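Local coordinates for protein pyridoxamine 5-phosphate-dependent dehydrase (Escherichia coli, PDB 3B8X) that removes the C3'-hydroxyl group of GDP-4-keto-6-deoxy-D-mannose by a combined transamination and deoxygenation on the route to L-colitose of the O-antigen, at residues L102-I111 with F350-A361. The protein carries 1 engineered substitution. Residues are numbered along the deposited sequence; the frame is centred on the assembly and turned at random.
Sequences LRVKFVDIDI and FDYTVHNNVDNA
Asp-108 holds the start of helix 359-367 with its carboxylate, just past the end of strand 103-107. Its CB lies 3.5 Å from Asn-357 O, and its CG rests on Val-358 CA. At the tip the oxygens divide the work through their syn lone pairs: Asp-108 OD2 accepts from Asn-360 N at 2.8 Å. Asp-108 OD1 accepts from Ala-361 N, also at 2.8 Å, and both oxygens brush Asn-360 CB. The Asn-360 side chain runs across that of Asp-108 at about a right angle, amide and carboxylate planes 31° apart, and Asn-360 ND2 gives an almost straight bond (164°) to Ile-109 O, 2.8 Å away and close to the amide plane. Asn-357 OD1 receives Asp-359 N in an Asx turn. Upstream, strand 351-354 runs parallel to 103-107 at the edge of the large aminotransferase sheet, within this chain, through four backbone bonds: Val-104 N to Asp-351 O, Thr-353 N to Val-104 O, Phe-106 N to Thr-353 O and His-355 N to Phe-106 O. Phe-106 CE1 meets Tyr-352 CD1 at 3.6 Å, the rings approaching obliquely with planes nearly perpendicular. A buried carboxylate taking two amides of a helix's first turn probably has its negative charge stabilised there by the helix dipole.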
loop_
_atom_site.group_PDB
_atom_site.type_symbol
_atom_site.label_atom_id
_atom_site.label_comp_id
_atom_site.label_asym_id
_atom_site.label_seq_id
_atom_site.Cartn_x
_atom_site.Cartn_y
_atom_site.Cartn_z
ATOM N N LEU B 102 -0.123 -16.772 -9.512
ATOM C CA LEU B 102 0.980 -17.566 -10.020
ATOM C C LEU B 102 1.059 -18.966 -9.375
ATOM O O LEU B 102 0.501 -19.218 -8.307
ATOM C CB LEU B 102 2.297 -16.819 -9.856
ATOM C CG LEU B 102 2.415 -15.514 -10.638
ATOM C CD1 LEU B 102 3.640 -14.739 -10.022
ATOM C CD2 LEU B 102 2.646 -15.833 -12.097
ATOM N N ARG B 103 1.726 -19.900 -10.038
ATOM C CA ARG B 103 1.881 -21.229 -9.451
ATOM C C ARG B 103 3.212 -21.129 -8.710
ATOM O O ARG B 103 4.234 -20.931 -9.346
ATOM C CB ARG B 103 1.991 -22.277 -10.575
ATOM C CG ARG B 103 2.252 -23.711 -10.115
ATOM C CD ARG B 103 1.310 -24.111 -8.983
ATOM N NE ARG B 103 1.283 -25.549 -8.705
ATOM C CZ ARG B 103 1.049 -26.481 -9.619
ATOM N NH1 ARG B 103 0.849 -26.132 -10.884
ATOM N NH2 ARG B 103 1.023 -27.759 -9.268
ATOM N N VAL B 104 3.179 -21.199 -7.379
ATOM C CA VAL B 104 4.398 -21.077 -6.589
ATOM C C VAL B 104 5.046 -22.435 -6.337
ATOM O O VAL B 104 4.351 -23.331 -5.856
ATOM C CB VAL B 104 4.095 -20.429 -5.206
ATOM C CG1 VAL B 104 5.394 -20.220 -4.381
ATOM C CG2 VAL B 104 3.357 -19.071 -5.405
ATOM N N LYS B 105 6.350 -22.558 -6.622
ATOM C CA LYS B 105 7.131 -23.766 -6.357
ATOM C C LYS B 105 8.131 -23.554 -5.237
ATOM O O LYS B 105 9.154 -22.866 -5.407
ATOM C CB LYS B 105 7.924 -24.208 -7.570
ATOM C CG LYS B 105 8.416 -25.673 -7.428
ATOM C CD LYS B 105 9.230 -26.139 -8.669
ATOM C CE LYS B 105 8.447 -27.053 -9.657
ATOM N NZ LYS B 105 9.088 -27.221 -11.045
ATOM N N PHE B 106 7.869 -24.191 -4.108
ATOM C CA PHE B 106 8.754 -24.015 -2.975
ATOM C C PHE B 106 9.966 -24.911 -3.017
ATOM O O PHE B 106 9.869 -26.087 -3.331
ATOM C CB PHE B 106 8.017 -24.212 -1.661
ATOM C CG PHE B 106 7.011 -23.141 -1.367
ATOM C CD1 PHE B 106 5.689 -23.279 -1.769
ATOM C CD2 PHE B 106 7.375 -21.997 -0.669
ATOM C CE1 PHE B 106 4.754 -22.261 -1.529
ATOM C CE2 PHE B 106 6.417 -21.018 -0.336
ATOM C CZ PHE B 106 5.110 -21.155 -0.790
ATOM N N VAL B 107 11.097 -24.336 -2.635
ATOM C CA VAL B 107 12.363 -25.064 -2.561
ATOM C C VAL B 107 13.035 -24.832 -1.203
ATOM O O VAL B 107 12.991 -23.718 -0.694
ATOM C CB VAL B 107 13.296 -24.566 -3.648
ATOM C CG1 VAL B 107 14.654 -25.250 -3.568
ATOM C CG2 VAL B 107 12.660 -24.810 -5.017
ATOM N N ASP B 108 13.624 -25.880 -0.625
ATOM C CA ASP B 108 14.332 -25.813 0.662
ATOM C C ASP B 108 15.514 -24.863 0.606
ATOM O O ASP B 108 16.102 -24.542 -0.437
ATOM C CB ASP B 108 14.936 -27.187 1.020
ATOM C CG ASP B 108 14.919 -27.498 2.528
ATOM O OD1 ASP B 108 14.470 -26.672 3.355
ATOM O OD2 ASP B 108 15.355 -28.606 2.914
ATOM N N ILE B 109 15.912 -24.467 1.802
ATOM C CA ILE B 109 17.020 -23.565 1.964
ATOM C C ILE B 109 18.213 -24.395 2.374
ATOM O O ILE B 109 18.099 -25.594 2.715
ATOM C CB ILE B 109 16.740 -22.599 3.124
ATOM C CG1 ILE B 109 16.333 -23.392 4.366
ATOM C CG2 ILE B 109 15.634 -21.631 2.740
ATOM C CD1 ILE B 109 17.010 -22.924 5.697
ATOM N N ASP B 110 19.359 -23.739 2.283
ATOM C CA ASP B 110 20.619 -24.301 2.703
ATOM C C ASP B 110 20.682 -23.881 4.177
ATOM O O ASP B 110 20.502 -22.714 4.464
ATOM C CB ASP B 110 21.731 -23.661 1.890
ATOM C CG ASP B 110 23.086 -24.129 2.330
ATOM O OD1 ASP B 110 23.367 -23.963 3.514
ATOM O OD2 ASP B 110 23.880 -24.656 1.530
ATOM N N ILE B 111 20.832 -24.843 5.094
ATOM C CA ILE B 111 20.815 -24.566 6.536
ATOM C C ILE B 111 22.023 -23.742 6.967
ATOM O O ILE B 111 22.027 -23.155 8.056
ATOM C CB ILE B 111 20.760 -25.892 7.367
ATOM C CG1 ILE B 111 20.176 -25.662 8.747
ATOM C CG2 ILE B 111 22.123 -26.544 7.357
ATOM C CD1 ILE B 111 18.700 -25.341 8.711
ATOM N N PHE B 350 -3.321 -20.490 -1.983
ATOM C CA PHE B 350 -2.295 -20.590 -3.015
ATOM C C PHE B 350 -2.485 -21.766 -3.960
ATOM O O PHE B 350 -3.034 -22.789 -3.589
ATOM C CB PHE B 350 -0.928 -20.817 -2.357
ATOM C CG PHE B 350 -0.272 -19.572 -1.856
ATOM C CD1 PHE B 350 -0.868 -18.819 -0.862
ATOM C CD2 PHE B 350 0.962 -19.164 -2.368
ATOM C CE1 PHE B 350 -0.242 -17.675 -0.391
ATOM C CE2 PHE B 350 1.593 -17.973 -1.914
ATOM C CZ PHE B 350 0.984 -17.247 -0.920
ATOM N N ASP B 351 -1.872 -21.637 -5.130
ATOM C CA ASP B 351 -1.755 -22.696 -6.107
ATOM C C ASP B 351 -0.243 -22.961 -6.015
ATOM O O ASP B 351 0.550 -22.228 -6.576
ATOM C CB ASP B 351 -2.117 -22.151 -7.495
ATOM C CG ASP B 351 -1.652 -23.061 -8.615
ATOM O OD1 ASP B 351 -1.442 -24.252 -8.329
ATOM O OD2 ASP B 351 -1.482 -22.606 -9.769
ATOM N N TYR B 352 0.171 -23.955 -5.250
ATOM C CA TYR B 352 1.603 -24.161 -5.103
ATOM C C TYR B 352 1.954 -25.618 -5.005
ATOM O O TYR B 352 1.099 -26.471 -4.781
ATOM C CB TYR B 352 2.081 -23.548 -3.791
ATOM C CG TYR B 352 1.617 -24.319 -2.566
ATOM C CD1 TYR B 352 2.501 -25.077 -1.803
ATOM C CD2 TYR B 352 0.296 -24.239 -2.147
ATOM C CE1 TYR B 352 2.068 -25.756 -0.658
ATOM C CE2 TYR B 352 -0.165 -24.915 -1.010
ATOM C CZ TYR B 352 0.729 -25.679 -0.279
ATOM O OH TYR B 352 0.243 -26.353 0.819
ATOM N N THR B 353 3.251 -25.870 -5.061
ATOM C CA THR B 353 3.775 -27.216 -4.916
ATOM C C THR B 353 5.069 -27.105 -4.122
ATOM O O THR B 353 5.638 -26.028 -3.974
ATOM C CB THR B 353 4.140 -27.824 -6.309
ATOM O OG1 THR B 353 4.488 -29.204 -6.166
ATOM C CG2 THR B 353 5.314 -27.099 -6.905
ATOM N N VAL B 354 5.542 -28.236 -3.628
ATOM C CA VAL B 354 6.821 -28.261 -2.961
ATOM C C VAL B 354 7.805 -29.138 -3.697
ATOM O O VAL B 354 7.538 -30.308 -3.958
ATOM C CB VAL B 354 6.744 -28.816 -1.569
ATOM C CG1 VAL B 354 8.157 -28.956 -1.075
ATOM C CG2 VAL B 354 5.990 -27.884 -0.676
ATOM N N HIS B 355 8.978 -28.601 -3.978
ATOM C CA HIS B 355 9.993 -29.415 -4.604
ATOM C C HIS B 355 10.651 -30.308 -3.572
ATOM O O HIS B 355 11.233 -29.819 -2.611
ATOM C CB HIS B 355 11.115 -28.577 -5.165
ATOM C CG HIS B 355 12.264 -29.396 -5.662
ATOM N ND1 HIS B 355 12.115 -30.335 -6.660
ATOM C CD2 HIS B 355 13.571 -29.428 -5.305
ATOM C CE1 HIS B 355 13.283 -30.896 -6.911
ATOM N NE2 HIS B 355 14.182 -30.363 -6.103
ATOM N N ASN B 356 10.606 -31.609 -3.826
ATOM C CA ASN B 356 11.291 -32.594 -3.016
ATOM C C ASN B 356 10.781 -32.502 -1.612
ATOM O O ASN B 356 9.702 -32.994 -1.291
ATOM C CB ASN B 356 12.787 -32.281 -3.070
ATOM C CG ASN B 356 13.609 -33.257 -2.289
ATOM O OD1 ASN B 356 13.201 -34.391 -2.051
ATOM N ND2 ASN B 356 14.792 -32.825 -1.897
ATOM N N ASN B 357 11.549 -31.838 -0.769
ATOM C CA ASN B 357 11.081 -31.630 0.580
ATOM C C ASN B 357 11.715 -30.332 1.121
ATOM O O ASN B 357 12.640 -29.789 0.536
ATOM C CB ASN B 357 11.484 -32.821 1.455
ATOM C CG ASN B 357 12.988 -32.928 1.622
ATOM O OD1 ASN B 357 13.623 -32.026 2.162
ATOM N ND2 ASN B 357 13.571 -34.004 1.109
ATOM N N VAL B 358 11.260 -29.896 2.282
ATOM C CA VAL B 358 11.869 -28.740 2.900
ATOM C C VAL B 358 12.269 -29.130 4.308
ATOM O O VAL B 358 11.907 -28.488 5.287
ATOM C CB VAL B 358 10.892 -27.559 2.908
ATOM C CG1 VAL B 358 10.732 -27.057 1.459
ATOM C CG2 VAL B 358 9.545 -28.006 3.526
ATOM N N ASP B 359 12.994 -30.231 4.422
ATOM C CA ASP B 359 13.440 -30.668 5.753
ATOM C C ASP B 359 14.312 -29.638 6.474
ATOM O O ASP B 359 14.243 -29.471 7.685
ATOM C CB ASP B 359 14.253 -31.950 5.606
ATOM C CG ASP B 359 13.402 -33.157 5.197
ATOM O OD1 ASP B 359 12.160 -33.064 5.055
ATOM O OD2 ASP B 359 13.995 -34.236 5.024
ATOM N N ASN B 360 15.179 -28.980 5.726
ATOM C CA ASN B 360 16.052 -28.003 6.336
ATOM C C ASN B 360 15.237 -26.857 6.874
ATOM O O ASN B 360 15.517 -26.375 7.954
ATOM C CB ASN B 360 17.004 -27.430 5.312
ATOM C CG ASN B 360 18.114 -28.363 4.975
ATOM O OD1 ASN B 360 18.392 -29.307 5.697
ATOM N ND2 ASN B 360 18.777 -28.101 3.878
ATOM N N ALA B 361 14.275 -26.390 6.085
ATOM C CA ALA B 361 13.402 -25.281 6.473
ATOM C C ALA B 361 12.654 -25.723 7.732
ATOM O O ALA B 361 12.478 -24.938 8.670
ATOM C CB ALA B 361 12.416 -24.939 5.321
HETATM O O HOH W 1 -1.023 -19.011 -5.898
HETATM O O HOH W 2 -1.206 -23.958 -12.301
HETATM O O HOH W 3 13.354 -28.419 -2.291
#